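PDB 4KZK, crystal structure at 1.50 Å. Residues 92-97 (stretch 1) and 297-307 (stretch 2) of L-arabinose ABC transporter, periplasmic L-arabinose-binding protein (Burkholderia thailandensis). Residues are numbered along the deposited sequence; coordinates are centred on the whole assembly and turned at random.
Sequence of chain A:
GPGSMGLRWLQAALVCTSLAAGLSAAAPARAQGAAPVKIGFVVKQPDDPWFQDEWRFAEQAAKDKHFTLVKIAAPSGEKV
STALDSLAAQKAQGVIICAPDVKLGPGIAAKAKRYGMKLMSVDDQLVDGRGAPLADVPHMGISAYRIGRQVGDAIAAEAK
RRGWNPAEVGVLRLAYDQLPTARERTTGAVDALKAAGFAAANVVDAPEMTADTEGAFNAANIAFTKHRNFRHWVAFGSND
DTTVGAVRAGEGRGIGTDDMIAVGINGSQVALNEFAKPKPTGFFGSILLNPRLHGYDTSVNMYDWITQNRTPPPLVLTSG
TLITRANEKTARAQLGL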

# COMPACT_ATOMS: atom_id res chain seq x y z
N ALA A 92 13.72 1.01 -24.07
CA ALA A 92 14.06 0.95 -22.66
C ALA A 92 14.89 -0.29 -22.38
O ALA A 92 14.68 -1.33 -23.02
CB ALA A 92 12.79 0.94 -21.82
N GLN A 93 15.84 -0.20 -21.46
CA GLN A 93 16.65 -1.36 -21.08
C GLN A 93 16.21 -1.98 -19.75
O GLN A 93 16.76 -2.99 -19.33
CB GLN A 93 18.14 -1.01 -21.01
CG GLN A 93 18.72 -0.43 -22.30
CD GLN A 93 18.66 1.09 -22.35
OE1 GLN A 93 18.14 1.72 -21.44
NE2 GLN A 93 19.20 1.67 -23.41
N GLY A 94 15.23 -1.38 -19.08
CA GLY A 94 14.71 -1.95 -17.85
C GLY A 94 13.34 -1.44 -17.52
O GLY A 94 12.94 -0.39 -17.99
N VAL A 95 12.64 -2.20 -16.67
CA VAL A 95 11.31 -1.81 -16.18
C VAL A 95 11.15 -2.23 -14.71
O VAL A 95 11.49 -3.36 -14.30
CB VAL A 95 10.19 -2.43 -17.06
CG1 VAL A 95 10.34 -3.94 -17.17
CG2 VAL A 95 8.78 -2.06 -16.55
N ILE A 96 10.61 -1.30 -13.93
CA ILE A 96 10.19 -1.54 -12.55
C ILE A 96 8.66 -1.49 -12.57
O ILE A 96 8.09 -0.59 -13.17
CB ILE A 96 10.76 -0.46 -11.61
CG1 ILE A 96 12.29 -0.48 -11.61
CG2 ILE A 96 10.22 -0.61 -10.20
CD1 ILE A 96 12.94 0.78 -11.11
N ILE A 97 8.03 -2.49 -11.99
CA ILE A 97 6.57 -2.59 -12.11
C ILE A 97 5.90 -2.99 -10.79
O ILE A 97 6.39 -3.85 -10.09
CB ILE A 97 6.17 -3.57 -13.24
CG1 ILE A 97 4.64 -3.62 -13.44
CG2 ILE A 97 6.77 -4.96 -13.03
CD1 ILE A 97 4.19 -4.18 -14.76
N ASP A 297 15.50 4.52 -4.87
CA ASP A 297 16.49 3.42 -4.68
C ASP A 297 16.27 2.26 -5.64
O ASP A 297 17.23 1.64 -6.10
CB ASP A 297 16.52 2.89 -3.24
CG ASP A 297 17.14 3.87 -2.27
OD1 ASP A 297 17.38 5.02 -2.68
OD2 ASP A 297 17.37 3.48 -1.12
N THR A 298 15.02 1.94 -5.93
CA THR A 298 14.74 0.93 -6.93
C THR A 298 15.30 1.36 -8.28
O THR A 298 15.94 0.57 -8.98
CB THR A 298 13.24 0.68 -7.08
OG1 THR A 298 12.59 1.94 -7.32
CG2 THR A 298 12.68 -0.02 -5.84
N SER A 299 15.08 2.63 -8.65
CA SER A 299 15.51 3.12 -9.95
C SER A 299 17.04 3.11 -10.05
O SER A 299 17.60 2.78 -11.11
CB SER A 299 14.96 4.53 -10.22
OG SER A 299 13.54 4.56 -10.32
N VAL A 300 17.72 3.44 -8.96
CA VAL A 300 19.19 3.36 -8.94
C VAL A 300 19.68 1.91 -9.03
O VAL A 300 20.64 1.63 -9.78
CB VAL A 300 19.79 4.09 -7.72
CG1 VAL A 300 21.27 3.79 -7.56
CG2 VAL A 300 19.56 5.59 -7.86
N ASN A 301 19.04 1.01 -8.30
CA ASN A 301 19.37 -0.40 -8.37
C ASN A 301 19.23 -0.90 -9.81
O ASN A 301 20.13 -1.58 -10.31
CB ASN A 301 18.51 -1.23 -7.41
CG ASN A 301 18.89 -1.03 -5.95
OD1 ASN A 301 20.00 -0.60 -5.62
ND2 ASN A 301 17.96 -1.37 -5.07
N MET A 302 18.14 -0.53 -10.47
CA MET A 302 17.94 -0.85 -11.89
C MET A 302 19.03 -0.22 -12.78
O MET A 302 19.61 -0.90 -13.62
CB MET A 302 16.54 -0.43 -12.36
CG MET A 302 16.30 -0.67 -13.85
SD MET A 302 16.46 -2.41 -14.30
CE MET A 302 14.98 -3.13 -13.60
N TYR A 303 19.27 1.07 -12.62
CA TYR A 303 20.31 1.77 -13.38
C TYR A 303 21.66 1.06 -13.30
O TYR A 303 22.30 0.77 -14.32
CB TYR A 303 20.44 3.21 -12.88
CG TYR A 303 21.49 3.99 -13.65
CD1 TYR A 303 21.20 4.56 -14.88
CD2 TYR A 303 22.77 4.12 -13.16
CE1 TYR A 303 22.16 5.26 -15.60
CE2 TYR A 303 23.75 4.81 -13.87
CZ TYR A 303 23.42 5.39 -15.08
OH TYR A 303 24.39 6.08 -15.79
N ASP A 304 22.08 0.75 -12.08
CA ASP A 304 23.36 0.10 -11.84
C ASP A 304 23.37 -1.33 -12.40
O ASP A 304 24.41 -1.83 -12.83
CB ASP A 304 23.69 0.07 -10.35
CG ASP A 304 24.08 1.44 -9.80
OD1 ASP A 304 24.33 2.38 -10.60
OD2 ASP A 304 24.16 1.57 -8.57
N TRP A 305 22.22 -1.99 -12.38
CA TRP A 305 22.08 -3.33 -12.95
C TRP A 305 22.30 -3.29 -14.47
O TRP A 305 23.03 -4.12 -15.04
CB TRP A 305 20.69 -3.89 -12.62
CG TRP A 305 20.46 -5.35 -12.89
CD1 TRP A 305 21.38 -6.31 -13.20
CD2 TRP A 305 19.20 -6.02 -12.81
NE1 TRP A 305 20.76 -7.53 -13.35
CE2 TRP A 305 19.42 -7.37 -13.12
CE3 TRP A 305 17.90 -5.59 -12.55
CZ2 TRP A 305 18.37 -8.31 -13.14
CZ3 TRP A 305 16.87 -6.51 -12.58
CH2 TRP A 305 17.11 -7.86 -12.87
N ILE A 306 21.67 -2.30 -15.12
CA ILE A 306 21.82 -2.09 -16.56
C ILE A 306 23.25 -1.72 -16.95
O ILE A 306 23.82 -2.31 -17.88
CB ILE A 306 20.87 -0.99 -17.07
CG1 ILE A 306 19.41 -1.47 -16.97
CG2 ILE A 306 21.17 -0.61 -18.51
CD1 ILE A 306 18.38 -0.36 -17.00
N THR A 307 23.80 -0.72 -16.26
CA THR A 307 25.05 -0.09 -16.71
C THR A 307 26.34 -0.75 -16.21
O THR A 307 27.37 -0.65 -16.87
CB THR A 307 25.08 1.41 -16.32
OG1 THR A 307 24.97 1.54 -14.90
CG2 THR A 307 23.94 2.16 -17.00

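Stretch 1 enters a β-strand at Gly-94 that runs on past Ile-97, and stretch 2 is an uninterrupted segment of α-helix. The helix is documented by its i to i+4 backbone hydrogen bonds, for example from Met-302 N to Thr-298 O at 2.9 Å and from Ile-306 N to Met-302 O at 2.9 Å. The N-to-C directions of strand and helix differ by 155°, so the two elements are close to antiparallel, and their axes approach to 9.2 Å. The register follows: the CA atoms of Gln-93 and Ile-306 lie 6.9 Å apart, those of Gly-94 and Met-302 also 6.9 Å, and those of Ile-96 and Ser-299 7.5 Å. Advancing along the strand therefore means stepping back along the helix. No hydrogen bond crosses the interface; the 309 Å² buried in total, both sides summed, is held by van der Waals packing.

Ala-92 makes no contact, so the interface begins at Gln-93. Its CA-to-CB bond points toward the helix, and Gln-93 CB sits 3.9 Å from Ile-306 CG2, while Gln-93 C is 3.9 Å from Ile-306 CD1. These are carbon-to-carbon contacts, made by the aliphatic base of the glutamine and its backbone; its OE1 is hydrogen-bonded elsewhere in the structure.

Gly-94 is where the strand comes in close. Its CA lies 4.0 Å from Met-302 SD, and its N lies 3.9 Å from Ile-306 CD1. The absence of a side chain matters here: an ideally placed CB on Gly-94 would point toward the helix, falling 2.6 Å from Met-302 SD, a clash, and 3.0 Å from Ile-306 CD1, which is tight. The space that such an atom would need is thus already claimed by the helix side chains.

At Val-95 the strand alternation turns the CA-to-CB bond away, and the side chain's nearest approach is Val-95 CG1 to Met-302 CE, 5.9 Å. Contact is left to the backbone, with Val-95 O 3.6 Å from Met-302 CE. The methionine reaches this position through chi angles of t, p and p, which fold its thioether along the strand so that SD meets Gly-94 and CE meets Val-95.

Ile-96 points toward the helix again and has the largest covered area of any residue in either stretch, 82 Å². In its m, t rotamer it directs CD1 onto the helix surface, 3.7 Å from Thr-298 O, 3.7 Å from Ser-299 CA and 4.0 Å from Met-302 CB. The last of these is an apolar side-chain pairing. Ile-96 CD1 also lies 4.0 Å from Thr-298 OG1 and 3.9 Å from Ser-299 OG, but as a carbon it offers these hydroxyls packing alone; Thr-298 OG1 is hydrogen-bonded elsewhere in the structure. At Ile-97 the contact ends: Ile-97 CG2 comes no nearer than 8.4 Å to Met-302 CE, its closest helix atom.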